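Local coordinates for bromo domain-containing protein (Trypanosoma cruzi, PDB 6NEY), which probably recognises acetylated lysines through its bromodomain, the part held here, and may act in transcription, at residues A[72-77]-A[111-116]. Sequence-based numbering, arbitrary orientation.
Sequences VNLTAL and EQIDAY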
loop_
_atom_site.group_PDB
_atom_site.type_symbol
_atom_site.label_atom_id
_atom_site.label_comp_id
_atom_site.label_asym_id
_atom_site.label_seq_id
_atom_site.Cartn_x
_atom_site.Cartn_y
_atom_site.Cartn_z
ATOM N N VAL A 72 5.802 7.966 -11.758
ATOM C CA VAL A 72 6.527 9.041 -11.019
ATOM C C VAL A 72 5.778 9.365 -9.710
ATOM O O VAL A 72 6.461 9.639 -8.699
ATOM C CB VAL A 72 6.780 10.286 -11.892
ATOM C CG1 VAL A 72 5.517 11.067 -12.213
ATOM C CG2 VAL A 72 7.810 11.189 -11.240
ATOM N N ASN A 73 4.434 9.338 -9.677
ATOM C CA ASN A 73 3.706 9.684 -8.426
ATOM C C ASN A 73 3.261 8.402 -7.705
ATOM O O ASN A 73 2.444 8.523 -6.799
ATOM C CB ASN A 73 2.540 10.662 -8.638
ATOM C CG ASN A 73 2.046 11.251 -7.326
ATOM O OD1 ASN A 73 2.836 11.645 -6.467
ATOM N ND2 ASN A 73 0.737 11.290 -7.135
ATOM N N LEU A 74 3.804 7.232 -8.070
ATOM C CA LEU A 74 3.499 5.905 -7.457
ATOM C C LEU A 74 1.978 5.700 -7.417
ATOM O O LEU A 74 1.460 5.121 -6.440
ATOM C CB LEU A 74 4.121 5.822 -6.053
ATOM C CG LEU A 74 5.651 5.696 -6.009
ATOM C CD1 LEU A 74 6.150 5.767 -4.578
ATOM C CD2 LEU A 74 6.138 4.409 -6.659
ATOM N N THR A 75 1.281 6.097 -8.480
ATOM C CA THR A 75 -0.201 6.028 -8.558
ATOM C C THR A 75 -0.684 4.605 -8.258
ATOM O O THR A 75 -1.679 4.466 -7.508
ATOM C CB THR A 75 -0.703 6.503 -9.930
ATOM O OG1 THR A 75 -0.163 7.811 -10.127
ATOM C CG2 THR A 75 -2.213 6.514 -10.015
ATOM N N ALA A 76 -0.056 3.593 -8.861
ATOM C CA ALA A 76 -0.468 2.173 -8.765
ATOM C C ALA A 76 -0.389 1.705 -7.307
ATOM O O ALA A 76 -1.310 0.995 -6.826
ATOM C CB ALA A 76 0.405 1.328 -9.656
ATOM N N LEU A 77 0.671 2.117 -6.607
ATOM C CA LEU A 77 0.856 1.788 -5.167
ATOM C C LEU A 77 -0.204 2.527 -4.352
ATOM O O LEU A 77 -0.808 1.892 -3.472
ATOM C CB LEU A 77 2.265 2.169 -4.693
ATOM C CG LEU A 77 2.491 2.038 -3.183
ATOM C CD1 LEU A 77 2.169 0.642 -2.681
ATOM C CD2 LEU A 77 3.913 2.417 -2.807
ATOM N N GLU A 111 1.508 10.169 3.654
ATOM C CA GLU A 111 2.669 10.983 4.108
ATOM C C GLU A 111 3.971 10.294 3.695
ATOM O O GLU A 111 4.881 10.990 3.199
ATOM C CB GLU A 111 2.653 11.186 5.614
ATOM C CG GLU A 111 3.660 12.229 6.066
ATOM N N GLN A 112 4.063 8.980 3.906
ATOM C CA GLN A 112 5.319 8.226 3.635
ATOM C C GLN A 112 5.552 8.262 2.129
ATOM O O GLN A 112 6.698 8.537 1.673
ATOM C CB GLN A 112 5.224 6.793 4.172
ATOM C CG GLN A 112 5.096 6.749 5.686
ATOM C CD GLN A 112 6.147 7.587 6.381
ATOM O OE1 GLN A 112 7.324 7.280 6.330
ATOM N NE2 GLN A 112 5.729 8.672 7.014
ATOM N N ILE A 113 4.498 8.036 1.361
ATOM C CA ILE A 113 4.632 7.962 -0.117
ATOM C C ILE A 113 4.989 9.361 -0.642
ATOM O O ILE A 113 5.915 9.460 -1.470
ATOM C CB ILE A 113 3.395 7.349 -0.784
ATOM C CG1 ILE A 113 3.222 5.880 -0.386
ATOM C CG2 ILE A 113 3.471 7.488 -2.299
ATOM C CD1 ILE A 113 1.841 5.317 -0.690
ATOM N N ASP A 114 4.294 10.403 -0.186
ATOM C CA ASP A 114 4.592 11.808 -0.586
ATOM C C ASP A 114 6.063 12.129 -0.287
ATOM O O ASP A 114 6.746 12.719 -1.171
ATOM C CB ASP A 114 3.696 12.807 0.155
ATOM C CG ASP A 114 2.245 12.842 -0.279
ATOM O OD1 ASP A 114 1.904 12.155 -1.254
ATOM O OD2 ASP A 114 1.454 13.574 0.389
ATOM N N ALA A 115 6.538 11.780 0.906
ATOM C CA ALA A 115 7.892 12.136 1.379
ATOM C C ALA A 115 8.923 11.450 0.464
ATOM O O ALA A 115 9.931 12.099 0.084
ATOM C CB ALA A 115 8.062 11.756 2.827
ATOM N N TYR A 116 8.639 10.210 0.030
ATOM C CA TYR A 116 9.556 9.413 -0.829
ATOM C C TYR A 116 9.617 10.049 -2.231
ATOM O O TYR A 116 10.712 10.286 -2.764
ATOM C CB TYR A 116 9.120 7.949 -0.918
ATOM C CG TYR A 116 10.006 7.136 -1.832
ATOM C CD1 TYR A 116 11.267 6.732 -1.420
ATOM C CD2 TYR A 116 9.626 6.843 -3.132
ATOM C CE1 TYR A 116 12.119 6.037 -2.269
ATOM C CE2 TYR A 116 10.455 6.142 -3.989
ATOM C CZ TYR A 116 11.712 5.746 -3.567
ATOM O OH TYR A 116 12.513 5.054 -4.435
#
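Leu-74 pushes its CD1 methyl into the angle between Ile-113 and Tyr-116, three residues (about one turn) apart on the facing helix. Leu-74 CD1 lies 3.9 Å from both Ile-113 CG2 and Tyr-116 CD2, so a single branch serves both neighbours, while CB of Leu-74 also leans on Ile-113 CG2. The Tyr-116 side chain crosses that of Leu-74 at about a right angle, and its CD2 meets the methyl obliquely. With CG anti to the backbone N (chi1 178°), the ring of Tyr-116 reaches out from its helix on the side of Leu-74.

Ile-113 divides its two branches between two leucines. CG2 takes Leu-74, whereas CG1, turned away from the carbonyl carbon (chi1 -65°), carries Ile-113 CD1 to 4.1 Å from Leu-77 CD2. Nothing polar crosses between 72-77 and 111-116: the join is entirely van der Waals packing of buried aliphatic groups beside one tyrosine ring, whose OH is hydrogen-bonded to Glu-14. Two salt bridges, to Arg-78 and Lys-110, hold the carboxylate of Asp-114; the one to Arg-78 adds a charged tie between the two helices.

Leu-74 occupies the N-cap position of helix 75-92, so the contact packs the beginning of that helix against the middle of helix 97-124, two of the long helices of the all-helical bromodomain bundle. Helix 12-21 closes over the same apolar patch, with Leu-15 and Leu-18 touching Leu-74 and Val-19 touching Leu-77, so three helices meet here, at the end of the bundle where helix 75-92 begins.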